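Local coordinates for metallo-beta-lactamase domain-containing protein (Thermotoga maritima, PDB 3H3E) that binds zinc in a metallo-beta-lactamase fold and is probably a metal-dependent enzyme, possibly with transferase activity, at residues N25-E30 / L51-K56; V40-G45 / L66-H71; A92-Y97 / V149-E154; E172-I177 / F196-K201; M202-F207 / V233-T238. The protein carries 2 engineered substitutions. One frame throughout, in Å; residues are numbered along the deposited sequence.

Contact 1: N25-E30 / L51-K56; sequences NGFESE and LKNARK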
# COMPACT_ATOMS: atom_id res chain seq x y z
N ASN A 25 -6.70 -21.46 2.10
CA ASN A 25 -7.09 -22.49 1.14
C ASN A 25 -8.15 -22.00 0.14
O ASN A 25 -9.24 -21.56 0.53
CB ASN A 25 -7.57 -23.77 1.86
CG ASN A 25 -6.42 -24.60 2.46
OD1 ASN A 25 -5.25 -24.41 2.13
ND2 ASN A 25 -6.77 -25.54 3.34
N GLY A 26 -7.83 -22.09 -1.14
CA GLY A 26 -8.78 -21.71 -2.17
C GLY A 26 -8.32 -20.49 -2.94
O GLY A 26 -8.62 -20.34 -4.12
N PHE A 27 -7.58 -19.63 -2.25
CA PHE A 27 -7.13 -18.37 -2.82
C PHE A 27 -5.70 -18.46 -3.31
O PHE A 27 -4.86 -19.12 -2.70
CB PHE A 27 -7.28 -17.23 -1.80
CG PHE A 27 -8.71 -16.94 -1.45
CD1 PHE A 27 -9.45 -16.03 -2.19
CD2 PHE A 27 -9.33 -17.59 -0.39
CE1 PHE A 27 -10.77 -15.77 -1.88
CE2 PHE A 27 -10.64 -17.33 -0.07
CZ PHE A 27 -11.36 -16.42 -0.82
N GLU A 28 -5.42 -17.80 -4.43
CA GLU A 28 -4.09 -17.83 -5.00
C GLU A 28 -3.24 -16.73 -4.40
O GLU A 28 -3.76 -15.76 -3.85
CB GLU A 28 -4.16 -17.68 -6.51
CG GLU A 28 -4.88 -18.83 -7.19
CD GLU A 28 -4.77 -18.77 -8.70
OE1 GLU A 28 -4.09 -17.84 -9.21
OE2 GLU A 28 -5.35 -19.65 -9.37
N SER A 29 -1.93 -16.89 -4.49
CA SER A 29 -1.02 -15.93 -3.91
C SER A 29 0.15 -15.67 -4.84
O SER A 29 0.61 -16.57 -5.55
CB SER A 29 -0.51 -16.42 -2.56
OG SER A 29 0.36 -17.53 -2.71
N GLU A 30 0.64 -14.44 -4.85
CA GLU A 30 1.88 -14.14 -5.50
C GLU A 30 2.60 -13.06 -4.71
O GLU A 30 2.06 -12.52 -3.75
CB GLU A 30 1.65 -13.70 -6.95
CG GLU A 30 0.85 -12.43 -7.11
CD GLU A 30 0.50 -12.14 -8.56
OE1 GLU A 30 0.77 -13.02 -9.40
OE2 GLU A 30 -0.04 -11.06 -8.86
N LEU A 51 -7.78 -10.70 -9.60
CA LEU A 51 -9.05 -10.92 -10.30
C LEU A 51 -9.62 -12.29 -10.03
O LEU A 51 -10.83 -12.46 -9.90
CB LEU A 51 -8.86 -10.82 -11.81
CG LEU A 51 -8.90 -9.43 -12.43
CD1 LEU A 51 -8.50 -9.52 -13.91
CD2 LEU A 51 -10.28 -8.86 -12.26
N LYS A 52 -8.73 -13.27 -9.99
CA LYS A 52 -9.14 -14.65 -9.81
C LYS A 52 -9.67 -14.82 -8.40
O LYS A 52 -10.69 -15.48 -8.19
CB LYS A 52 -7.98 -15.58 -10.10
CG LYS A 52 -7.52 -15.53 -11.54
CD LYS A 52 -6.87 -16.84 -11.95
CE LYS A 52 -5.35 -16.75 -12.05
NZ LYS A 52 -4.90 -16.78 -13.48
N ASN A 53 -9.00 -14.20 -7.43
CA ASN A 53 -9.49 -14.18 -6.06
C ASN A 53 -10.82 -13.45 -5.94
O ASN A 53 -11.72 -13.90 -5.24
CB ASN A 53 -8.45 -13.59 -5.10
CG ASN A 53 -7.26 -14.52 -4.90
OD1 ASN A 53 -7.38 -15.74 -5.08
ND2 ASN A 53 -6.12 -13.95 -4.54
N ALA A 54 -10.94 -12.32 -6.63
CA ALA A 54 -12.19 -11.58 -6.67
C ALA A 54 -13.33 -12.41 -7.24
O ALA A 54 -14.43 -12.43 -6.68
CB ALA A 54 -12.02 -10.29 -7.44
N ARG A 55 -13.09 -13.11 -8.35
CA ARG A 55 -14.10 -14.01 -8.91
C ARG A 55 -14.45 -15.11 -7.93
O ARG A 55 -15.61 -15.49 -7.81
CB ARG A 55 -13.64 -14.60 -10.24
CG ARG A 55 -13.77 -13.63 -11.41
CD ARG A 55 -13.71 -14.35 -12.76
NE ARG A 55 -12.34 -14.69 -13.13
CZ ARG A 55 -11.50 -13.86 -13.76
NH1 ARG A 55 -11.88 -12.64 -14.09
NH2 ARG A 55 -10.27 -14.26 -14.04
N LYS A 56 -13.45 -15.62 -7.22
CA LYS A 56 -13.69 -16.63 -6.19
C LYS A 56 -14.68 -16.10 -5.15
O LYS A 56 -15.48 -16.86 -4.61
CB LYS A 56 -12.36 -17.06 -5.54
CG LYS A 56 -12.50 -17.89 -4.26
CD LYS A 56 -12.89 -19.33 -4.57
CE LYS A 56 -13.58 -20.01 -3.39
NZ LYS A 56 -14.45 -21.14 -3.86
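Gly26 opens the approach with a positive phi of 114°, a backbone shape at which a beta carbon would jam against the preceding carbonyl oxygen, and from there the chain runs past the helix. Phe27 follows with its ring lying beside the helix: CD1 sits 3.6 Å from OD1 of Asn53, which comes in at the ring edge, and the Asn53 amide is turned 64° from the ring plane. The next ring atom, CE1, meets the CG methylene of Lys56 at 3.6 Å, the two side chains crossing at about a right angle. Glu28 is gripped by its backbone. Its N donates to a lone pair of Asn53 OD1 (2.9 Å), and its O accepts a nearly straight bond from Asn53 ND2 (3.1 Å) arriving above the carbonyl plane. This two-point clasp fixes the rotation of the buried amide, whose ND2 also reaches Leu18 O. The Glu28 side chain crosses that of Lys52 obliquely, OE1 3.3 Å from CE, while Lys52 NZ pairs with Asp48. The Asn53 amide thus pairs with Glu28 much as another peptide would, tying the loop after strand 13-19 to helix 49-56 at the surface of the metallo-beta-lactamase fold.

Contact 2: V40-G45 / L66-H71; sequences VLFDTG and LISHGH. With ZN (zinc ion), chain B.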
# COMPACT_ATOMS: atom_id res chain seq x y z
N VAL A 40 -13.27 1.11 -3.49
CA VAL A 40 -12.08 1.51 -4.21
C VAL A 40 -11.06 0.37 -4.14
O VAL A 40 -10.98 -0.33 -3.13
CB VAL A 40 -11.56 2.83 -3.62
CG1 VAL A 40 -10.30 2.62 -2.82
CG2 VAL A 40 -11.33 3.83 -4.70
N LEU A 41 -10.32 0.12 -5.21
CA LEU A 41 -9.31 -0.94 -5.17
C LEU A 41 -7.92 -0.36 -5.00
O LEU A 41 -7.50 0.48 -5.78
CB LEU A 41 -9.37 -1.83 -6.42
CG LEU A 41 -8.33 -2.95 -6.57
CD1 LEU A 41 -8.52 -4.11 -5.57
CD2 LEU A 41 -8.36 -3.47 -7.97
N PHE A 42 -7.22 -0.81 -3.96
CA PHE A 42 -5.87 -0.32 -3.64
C PHE A 42 -4.85 -1.32 -4.14
O PHE A 42 -4.74 -2.42 -3.59
CB PHE A 42 -5.70 -0.15 -2.12
CG PHE A 42 -4.46 0.60 -1.73
CD1 PHE A 42 -4.46 1.99 -1.67
CD2 PHE A 42 -3.29 -0.08 -1.42
CE1 PHE A 42 -3.31 2.68 -1.31
CE2 PHE A 42 -2.15 0.62 -1.06
CZ PHE A 42 -2.17 2.00 -1.01
N ASP A 43 -4.12 -0.94 -5.18
CA ASP A 43 -3.14 -1.81 -5.82
C ASP A 43 -3.76 -3.03 -6.54
O ASP A 43 -4.93 -3.35 -6.37
CB ASP A 43 -2.03 -2.22 -4.85
CG ASP A 43 -1.05 -1.08 -4.57
OD1 ASP A 43 -1.22 -0.01 -5.20
OD2 ASP A 43 -0.14 -1.23 -3.74
N THR A 44 -2.95 -3.70 -7.36
CA THR A 44 -3.47 -4.73 -8.24
C THR A 44 -2.52 -5.92 -8.45
O THR A 44 -2.66 -6.64 -9.43
CB THR A 44 -3.80 -4.16 -9.63
OG1 THR A 44 -2.60 -3.66 -10.24
CG2 THR A 44 -4.80 -3.05 -9.54
N GLY A 45 -1.56 -6.13 -7.55
CA GLY A 45 -0.64 -7.24 -7.67
C GLY A 45 0.31 -7.23 -8.85
O GLY A 45 0.52 -6.20 -9.49
N LEU A 66 -6.48 2.68 -7.11
CA LEU A 66 -5.44 3.56 -6.60
C LEU A 66 -4.12 2.83 -6.59
O LEU A 66 -4.07 1.66 -6.22
CB LEU A 66 -5.75 4.00 -5.18
CG LEU A 66 -7.21 4.28 -4.88
CD1 LEU A 66 -7.33 4.61 -3.42
CD2 LEU A 66 -7.73 5.42 -5.73
N ILE A 67 -3.06 3.52 -6.98
CA ILE A 67 -1.75 2.90 -7.06
C ILE A 67 -0.81 3.52 -6.03
O ILE A 67 -0.52 4.71 -6.09
CB ILE A 67 -1.15 3.08 -8.44
CG1 ILE A 67 -2.01 2.37 -9.48
CG2 ILE A 67 0.24 2.52 -8.47
CD1 ILE A 67 -2.13 0.87 -9.23
N SER A 68 -0.34 2.70 -5.09
CA SER A 68 0.50 3.18 -4.00
C SER A 68 1.88 3.62 -4.48
O SER A 68 2.47 4.55 -3.95
CB SER A 68 0.65 2.09 -2.95
OG SER A 68 1.15 0.90 -3.53
N HIS A 69 2.41 2.93 -5.49
CA HIS A 69 3.66 3.32 -6.11
C HIS A 69 3.87 2.50 -7.39
O HIS A 69 3.23 1.47 -7.58
CB HIS A 69 4.84 3.21 -5.13
CG HIS A 69 5.14 1.83 -4.65
ND1 HIS A 69 4.20 1.03 -4.03
CD2 HIS A 69 6.28 1.10 -4.69
CE1 HIS A 69 4.75 -0.14 -3.73
NE2 HIS A 69 6.01 -0.12 -4.11
N GLY A 70 4.73 2.97 -8.28
CA GLY A 70 4.89 2.32 -9.57
C GLY A 70 5.83 1.13 -9.67
O GLY A 70 6.55 1.01 -10.65
N HIS A 71 5.82 0.25 -8.67
CA HIS A 71 6.50 -1.04 -8.78
C HIS A 71 5.62 -2.09 -9.47
O HIS A 71 4.39 -2.06 -9.36
CB HIS A 71 6.90 -1.56 -7.41
CG HIS A 71 8.29 -1.18 -7.01
ND1 HIS A 71 8.62 -0.89 -5.70
CD2 HIS A 71 9.42 -1.03 -7.73
CE1 HIS A 71 9.91 -0.59 -5.64
NE2 HIS A 71 10.41 -0.66 -6.86
ZN ZN B . 7.78 -1.53 -3.78
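Asp43 OD2 is the most firmly held polar atom, taking two hydrogen bonds: one from Ser68 OG, at 2.5 Å and on the syn lone pair, the other from His74 ND1. Its partner oxygen, OD1, accepts the backbone N of Ser68 at 2.9 Å along an almost straight line (173°), again on the syn side. With both oxygens held by Ser68, the rotation of the carboxylate is fixed, and this buried charge may polarise the groups bound to it. Ser68 places OG between its backbone N and carbonyl carbon (chi1 56°), a position from which the hydroxyl also accepts His69 ND1 at 3.1 Å, close to the imidazole plane. That relay orients His69 so that NE2 binds zinc at 2.3 Å; His71 ND1 binds it at 2.2 Å, and His182 is the third protein ligand. His69, Gly70 and His71 open the HxHxDH signature of the metallo-beta-lactamase superfamily, set as usual at the end of a core strand, with Ser68 in the second shell of the zinc and Asp43 behind it. Behind the site the strands pair in parallel: Leu66 N donates to Leu41 O and Asp43 N to Leu66 O. Phe42, CG anti to its backbone N, lays CZ 3.4 Å from Ser68 CB. Farther back, Val40 CG1 meets Leu66 CD1 at 3.6 Å, the two chains crossing at about a right angle, and Leu166 of strand 165-170 packs on both.

Contact 3: A92-Y97 / V149-E154; sequences ALDQKY and VERNGE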
# COMPACT_ATOMS: atom_id res chain seq x y z
N ALA A 92 5.09 8.17 -10.57
CA ALA A 92 4.98 6.73 -10.75
C ALA A 92 5.37 6.31 -12.17
O ALA A 92 5.64 5.15 -12.43
CB ALA A 92 3.57 6.29 -10.46
N LEU A 93 5.40 7.26 -13.10
CA LEU A 93 5.71 6.94 -14.49
C LEU A 93 7.19 6.68 -14.74
O LEU A 93 7.54 5.97 -15.67
CB LEU A 93 5.24 8.07 -15.42
CG LEU A 93 3.75 8.39 -15.39
CD1 LEU A 93 3.51 9.61 -16.23
CD2 LEU A 93 2.91 7.23 -15.88
N ASP A 94 8.05 7.27 -13.92
CA ASP A 94 9.49 7.08 -14.06
C ASP A 94 9.81 5.62 -13.91
O ASP A 94 9.14 4.91 -13.18
CB ASP A 94 10.25 7.90 -13.02
CG ASP A 94 10.02 9.38 -13.16
OD1 ASP A 94 9.66 9.82 -14.26
OD2 ASP A 94 10.21 10.12 -12.16
N GLN A 95 10.82 5.15 -14.62
CA GLN A 95 11.05 3.72 -14.71
C GLN A 95 11.92 3.23 -13.56
O GLN A 95 13.05 3.66 -13.41
CB GLN A 95 11.63 3.34 -16.08
CG GLN A 95 10.57 3.38 -17.23
CD GLN A 95 9.20 2.74 -16.87
OE1 GLN A 95 9.08 1.96 -15.92
NE2 GLN A 95 8.17 3.08 -17.65
N LYS A 96 11.35 2.36 -12.75
CA LYS A 96 11.97 1.97 -11.49
C LYS A 96 12.88 0.78 -11.65
O LYS A 96 12.54 -0.19 -12.33
CB LYS A 96 10.90 1.65 -10.45
CG LYS A 96 10.13 2.85 -9.94
CD LYS A 96 9.46 2.50 -8.62
CE LYS A 96 8.51 3.59 -8.15
NZ LYS A 96 9.24 4.82 -7.77
N TYR A 97 14.05 0.85 -11.01
CA TYR A 97 14.98 -0.26 -10.97
C TYR A 97 15.24 -0.70 -9.55
O TYR A 97 15.16 0.09 -8.61
CB TYR A 97 16.30 0.08 -11.65
CG TYR A 97 16.20 0.08 -13.16
CD1 TYR A 97 15.62 1.14 -13.84
CD2 TYR A 97 16.70 -0.98 -13.90
CE1 TYR A 97 15.53 1.13 -15.22
CE2 TYR A 97 16.61 -1.00 -15.27
CZ TYR A 97 16.03 0.05 -15.93
OH TYR A 97 15.95 0.03 -17.31
N VAL A 149 15.84 4.94 -9.94
CA VAL A 149 14.79 5.38 -10.83
C VAL A 149 15.43 6.11 -12.02
O VAL A 149 16.52 6.65 -11.90
CB VAL A 149 13.74 6.24 -10.08
CG1 VAL A 149 14.30 7.60 -9.76
CG2 VAL A 149 12.47 6.36 -10.88
N GLU A 150 14.77 6.08 -13.17
CA GLU A 150 15.34 6.66 -14.37
C GLU A 150 14.35 7.61 -14.98
O GLU A 150 13.26 7.22 -15.40
CB GLU A 150 15.71 5.58 -15.40
CG GLU A 150 16.94 4.75 -15.03
CD GLU A 150 17.56 4.06 -16.24
OE1 GLU A 150 16.94 4.09 -17.33
OE2 GLU A 150 18.67 3.50 -16.11
N ARG A 151 14.72 8.88 -15.01
CA ARG A 151 13.91 9.90 -15.67
C ARG A 151 14.71 10.48 -16.84
O ARG A 151 15.68 11.22 -16.63
CB ARG A 151 13.52 11.00 -14.67
CG ARG A 151 12.50 12.00 -15.19
CD ARG A 151 11.93 12.85 -14.06
NE ARG A 151 11.40 14.13 -14.55
CZ ARG A 151 12.10 15.26 -14.58
NH1 ARG A 151 13.36 15.29 -14.15
NH2 ARG A 151 11.54 16.37 -15.05
N ASN A 152 14.32 10.11 -18.05
CA ASN A 152 14.98 10.57 -19.28
C ASN A 152 16.26 9.81 -19.65
O ASN A 152 17.02 10.25 -20.52
CB ASN A 152 15.27 12.07 -19.23
CG ASN A 152 14.01 12.92 -19.25
OD1 ASN A 152 13.08 12.66 -20.03
ND2 ASN A 152 13.97 13.95 -18.41
N GLY A 153 16.49 8.67 -19.01
CA GLY A 153 17.72 7.93 -19.23
C GLY A 153 18.76 8.37 -18.22
O GLY A 153 19.95 8.05 -18.34
N GLU A 154 18.30 9.13 -17.23
CA GLU A 154 19.15 9.59 -16.14
C GLU A 154 18.86 8.78 -14.89
O GLU A 154 17.76 8.84 -14.33
CB GLU A 154 18.91 11.07 -15.88
CG GLU A 154 19.65 11.98 -16.84
CD GLU A 154 21.15 11.69 -16.89
OE1 GLU A 154 21.68 11.11 -15.91
OE2 GLU A 154 21.79 12.03 -17.91
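Glu150 leaves the strand with CG anti to its carbonyl carbon and runs extended toward Tyr97. Its CB lies 3.8 Å from Gln95 O; CG then passes Tyr97 CE1 at 3.9 Å, and CD comes closest to that same ring carbon, at 3.7 Å. At the tip OE1 is 3.9 Å and OE2 4.0 Å from Tyr97 CE1; the carboxylate and ring planes are 36° apart. The backbones below form an antiparallel hydrogen-bonded pair: Gln95 N donates to Glu150 O at 3.3 Å, and Glu150 N returns to Gln95 O at 3.0 Å. The Lys96 and Val149 side chains share one face of the sheet, where Val149 CG2 also lies against Asp94 CB at 3.4 Å. Asp94 and the poorly ordered Arg151 run side by side without a salt bridge. Lys96 NZ pairs with Asp158 and Asp162, and its side chain touches the zinc ligand His71. The pairing joins the two central strands, 95-98 and 147-150, of a small four-stranded sheet flanked by 101-102 and 155-157, with helix 107-113 packing on Leu93.

Contact 4: E172-I177 / F196-K201; sequences EGLVVI and FNERIK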
# COMPACT_ATOMS: atom_id res chain seq x y z
N GLU A 172 -14.89 5.21 14.05
CA GLU A 172 -14.01 4.61 15.06
C GLU A 172 -12.57 5.12 14.99
O GLU A 172 -11.73 4.77 15.83
CB GLU A 172 -13.99 3.09 14.88
CG GLU A 172 -15.36 2.43 14.89
CD GLU A 172 -15.80 2.07 16.29
OE1 GLU A 172 -14.91 1.86 17.15
OE2 GLU A 172 -17.02 1.99 16.53
N GLY A 173 -12.28 5.94 13.99
CA GLY A 173 -10.93 6.42 13.75
C GLY A 173 -10.55 6.21 12.31
O GLY A 173 -11.39 5.99 11.46
N LEU A 174 -9.26 6.28 12.02
CA LEU A 174 -8.80 6.21 10.65
C LEU A 174 -8.38 4.79 10.29
O LEU A 174 -7.78 4.09 11.11
CB LEU A 174 -7.62 7.16 10.43
CG LEU A 174 -7.84 8.65 10.68
CD1 LEU A 174 -6.50 9.39 10.54
CD2 LEU A 174 -8.86 9.24 9.71
N VAL A 175 -8.68 4.37 9.08
CA VAL A 175 -8.07 3.15 8.57
C VAL A 175 -7.07 3.52 7.49
O VAL A 175 -7.38 4.27 6.57
CB VAL A 175 -9.10 2.16 8.05
CG1 VAL A 175 -8.41 0.87 7.69
CG2 VAL A 175 -10.18 1.92 9.12
N VAL A 176 -5.85 3.01 7.62
CA VAL A 176 -4.76 3.40 6.76
C VAL A 176 -4.32 2.19 5.95
O VAL A 176 -4.07 1.13 6.50
CB VAL A 176 -3.56 3.91 7.57
CG1 VAL A 176 -2.38 4.23 6.66
CG2 VAL A 176 -3.94 5.11 8.39
N ILE A 177 -4.26 2.36 4.63
CA ILE A 177 -3.87 1.27 3.75
C ILE A 177 -2.65 1.67 2.93
O ILE A 177 -2.64 2.70 2.25
CB ILE A 177 -5.03 0.82 2.85
CG1 ILE A 177 -6.15 0.22 3.69
CG2 ILE A 177 -4.56 -0.24 1.87
CD1 ILE A 177 -7.05 1.23 4.27
N PHE A 196 -4.75 14.83 10.16
CA PHE A 196 -6.07 14.47 10.67
C PHE A 196 -6.14 14.59 12.19
O PHE A 196 -5.30 14.05 12.91
CB PHE A 196 -6.44 13.06 10.22
CG PHE A 196 -6.54 12.91 8.72
CD1 PHE A 196 -7.77 12.97 8.09
CD2 PHE A 196 -5.41 12.71 7.96
CE1 PHE A 196 -7.86 12.84 6.71
CE2 PHE A 196 -5.49 12.58 6.58
CZ PHE A 196 -6.72 12.64 5.96
N ASN A 197 -7.16 15.30 12.68
CA ASN A 197 -7.42 15.39 14.10
C ASN A 197 -7.97 14.08 14.67
O ASN A 197 -8.25 13.98 15.85
CB ASN A 197 -8.41 16.52 14.38
CG ASN A 197 -8.37 16.99 15.82
OD1 ASN A 197 -7.66 16.43 16.65
ND2 ASN A 197 -9.14 18.03 16.13
N GLU A 198 -8.12 13.08 13.81
CA GLU A 198 -8.73 11.80 14.19
C GLU A 198 -7.68 10.80 14.63
O GLU A 198 -6.53 10.88 14.23
CB GLU A 198 -9.53 11.19 13.02
CG GLU A 198 -10.99 11.59 12.92
CD GLU A 198 -11.22 12.77 11.99
OE1 GLU A 198 -10.30 13.12 11.21
OE2 GLU A 198 -12.32 13.36 12.04
N ARG A 199 -8.08 9.84 15.44
CA ARG A 199 -7.16 8.82 15.92
C ARG A 199 -6.97 7.76 14.84
O ARG A 199 -7.86 7.51 14.03
CB ARG A 199 -7.68 8.19 17.21
CG ARG A 199 -6.82 7.04 17.70
CD ARG A 199 -7.41 6.37 18.91
NE ARG A 199 -6.93 6.96 20.15
CZ ARG A 199 -6.13 6.34 21.02
NH1 ARG A 199 -5.74 5.09 20.79
NH2 ARG A 199 -5.74 6.97 22.12
N ILE A 200 -5.79 7.13 14.82
CA ILE A 200 -5.54 6.04 13.89
C ILE A 200 -6.00 4.72 14.51
O ILE A 200 -5.47 4.28 15.53
CB ILE A 200 -4.06 5.99 13.48
CG1 ILE A 200 -3.67 7.27 12.74
CG2 ILE A 200 -3.79 4.80 12.58
CD1 ILE A 200 -2.19 7.40 12.47
N LYS A 201 -7.01 4.10 13.91
CA LYS A 201 -7.61 2.88 14.45
C LYS A 201 -6.86 1.64 13.97
O LYS A 201 -6.41 0.84 14.80
CB LYS A 201 -9.09 2.79 14.04
CG LYS A 201 -9.76 1.45 14.34
CD LYS A 201 -11.21 1.45 13.85
CE LYS A 201 -11.99 0.20 14.29
NZ LYS A 201 -11.61 -1.02 13.51
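Leu174 is the side chain round which this contact turns, crossing Phe196 obliquely and Glu198 at about a right angle, with Ile200 beside it on the same face of the sheet. With CG anti to its carbonyl carbon (chi1 -60°), it sends CD1 toward Phe196, meeting CB at 3.7 Å near the root of the ring. Toward Glu198 it turns its branch point, CG being 3.8 Å from the Glu198 CB. Ile200 offers CG1 to the same CD1 methyl at 4.2 Å, while its CG2 reaches Val176 CG2. On the exposed side, Glu172 and Lys201 lie alongside each other, pointing the same way: Glu172 CB packs on Lys201 CD at 3.4 Å, an aliphatic contact with the charged tips too far apart for a salt bridge. The backbone holds this register in parallel. Leu174 N donates to Arg199 O at 2.7 Å, nearly along the carbonyl axis, and Leu174 O accepts Lys201 N at 2.9 Å on a lone pair. Gly173, at phi 130°, has a backbone shape suited to glycine, and its CA passes beside Arg199 O. The pairing begins a beta-alpha-beta crossover: strand 173-178 leads through helix 185-193 to strand 200-204, and Ile192 of that helix covers Leu174, Val176 and Ile200, while strand 165-170 flanks 173-178 on its other edge.

Contact 5: M202-F207 / V233-T238; sequences MVVGGF and VPCHCT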
# COMPACT_ATOMS: atom_id res chain seq x y z
N MSE A 202 -6.73 1.49 12.65
CA MSE A 202 -6.18 0.28 12.04
C MSE A 202 -5.22 0.61 10.89
O MSE A 202 -5.47 1.53 10.11
CB MSE A 202 -7.32 -0.59 11.51
CG MSE A 202 -6.90 -1.89 10.86
SE MSE A 202 -8.28 -2.90 10.26
CE MSE A 202 -9.09 -3.36 11.77
N VAL A 203 -4.14 -0.15 10.78
CA VAL A 203 -3.22 0.01 9.66
C VAL A 203 -3.01 -1.31 8.94
O VAL A 203 -2.61 -2.28 9.56
CB VAL A 203 -1.85 0.51 10.13
CG1 VAL A 203 -0.97 0.81 8.94
CG2 VAL A 203 -2.02 1.74 11.00
N VAL A 204 -3.27 -1.35 7.64
CA VAL A 204 -3.06 -2.57 6.89
C VAL A 204 -2.21 -2.37 5.64
O VAL A 204 -2.35 -1.37 4.95
CB VAL A 204 -4.39 -3.27 6.57
CG1 VAL A 204 -5.55 -2.31 6.78
CG2 VAL A 204 -4.37 -3.83 5.15
N GLY A 205 -1.30 -3.30 5.37
CA GLY A 205 -0.50 -3.24 4.16
C GLY A 205 0.94 -3.62 4.41
O GLY A 205 1.26 -4.07 5.50
N GLY A 206 1.80 -3.42 3.42
CA GLY A 206 3.19 -3.80 3.54
C GLY A 206 4.07 -2.69 4.09
O GLY A 206 3.90 -1.53 3.72
N PHE A 207 5.00 -3.05 4.97
CA PHE A 207 5.84 -2.05 5.65
C PHE A 207 7.32 -2.12 5.24
O PHE A 207 8.11 -1.28 5.65
CB PHE A 207 5.74 -2.15 7.19
CG PHE A 207 4.32 -2.13 7.72
CD1 PHE A 207 3.29 -1.54 6.99
CD2 PHE A 207 4.03 -2.68 8.94
CE1 PHE A 207 2.00 -1.54 7.49
CE2 PHE A 207 2.74 -2.66 9.44
CZ PHE A 207 1.73 -2.09 8.71
N VAL A 233 -2.40 -4.99 10.55
CA VAL A 233 -2.49 -6.11 9.63
C VAL A 233 -1.37 -5.97 8.60
O VAL A 233 -1.53 -5.31 7.57
CB VAL A 233 -3.85 -6.08 8.90
CG1 VAL A 233 -4.05 -7.34 8.06
CG2 VAL A 233 -4.97 -5.91 9.90
N PRO A 234 -0.21 -6.57 8.90
CA PRO A 234 1.00 -6.42 8.07
C PRO A 234 1.05 -7.43 6.93
O PRO A 234 1.00 -8.63 7.18
CB PRO A 234 2.14 -6.68 9.06
CG PRO A 234 1.48 -6.93 10.41
CD PRO A 234 0.07 -7.32 10.13
N CYS A 235 1.18 -6.95 5.70
CA CYS A 235 1.16 -7.82 4.53
C CYS A 235 2.43 -7.72 3.70
O CYS A 235 3.28 -6.90 4.00
CB CYS A 235 -0.01 -7.42 3.64
SG CYS A 235 -1.56 -7.20 4.48
N HIS A 236 2.53 -8.56 2.67
CA HIS A 236 3.44 -8.30 1.55
C HIS A 236 4.90 -8.17 1.99
O HIS A 236 5.46 -9.09 2.60
CB HIS A 236 2.96 -7.04 0.80
CG HIS A 236 3.62 -6.80 -0.52
ND1 HIS A 236 3.94 -7.81 -1.39
CD2 HIS A 236 4.02 -5.65 -1.12
CE1 HIS A 236 4.51 -7.30 -2.47
NE2 HIS A 236 4.58 -5.98 -2.33
N CYS A 237 5.51 -7.01 1.72
CA CYS A 237 6.93 -6.81 2.04
C CYS A 237 7.33 -7.00 3.52
O CYS A 237 8.48 -7.35 3.81
CB CYS A 237 7.51 -5.48 1.48
SG CYS A 237 6.42 -4.11 0.88
N THR A 238 6.40 -6.82 4.44
CA THR A 238 6.72 -6.64 5.86
C THR A 238 7.82 -7.55 6.44
O THR A 238 8.84 -7.05 6.89
CB THR A 238 5.46 -6.67 6.73
OG1 THR A 238 4.50 -5.74 6.20
CG2 THR A 238 5.81 -6.27 8.15
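Strands 202-204 and 233-235 run parallel, 11° apart, as the two strands of a beta-alpha-beta unit connected through helix 214-226 in one sheet of the metallo-beta-lactamase sandwich. Their first shell is backbone: Val233 N donates to Val203 O, Gly205 N to Val233 O, both nearly along the carbonyl axis, and Cys235 N to Gly205 O at 2.9 Å, this last from well above the carbonyl plane. Beside them Val204 and Val233 meet on one face, CB to CB at 3.7 Å, and Phe207 CE2 rests obliquely on Pro234 CB at 4.1 Å. Where segment 202-207 turns its corner at Gly205, the partner segment folds into a type II' turn from Cys235 to Thr238, placing His236 and Cys237 at its tip. Two disulfides leave this turn: Cys235 is bonded to Cys257, and Cys237, whose side chain lies about 5 Å from the zinc at the nearest atoms, to Cys180. His236 ND1 is held by Asp21, and the imidazole meets that of His74; with Asp73 these two histidines could, as in relatives with two metals, form part of a second site, though no metal is modelled there. Gly206 CA lies 3.5 Å from Thr238 OG1. That hydroxyl ties the ends together, donating to Cys235 O at 2.8 Å while Thr238 OG1 accepts Phe207 N at 3.0 Å.

Overall arrangement
Along the chain, contacts 1 and 2 interlock, their segments alternating, and contacts 3, 4 and 5 follow in series. Contacts 1 and 2 are about 17 Å apart between centres and touch where Glu30 meets Gly45; helix 49-56 is the next element after strand 40-42. Contact 2 belongs to one seven-stranded sheet, contacts 4 and 5 to the other, sharing strand 200-204 with centres about 16 Å apart. Phe42 of contact 2 reaches Ile177 of contact 4 across the sandwich. Contact 3, in the small sheet, lies about 33 Å from contact 4 between centres. Its Lys96 packs on His71, and the third zinc ligand, His182, follows strand 173-178, so all three sheets border the zinc site.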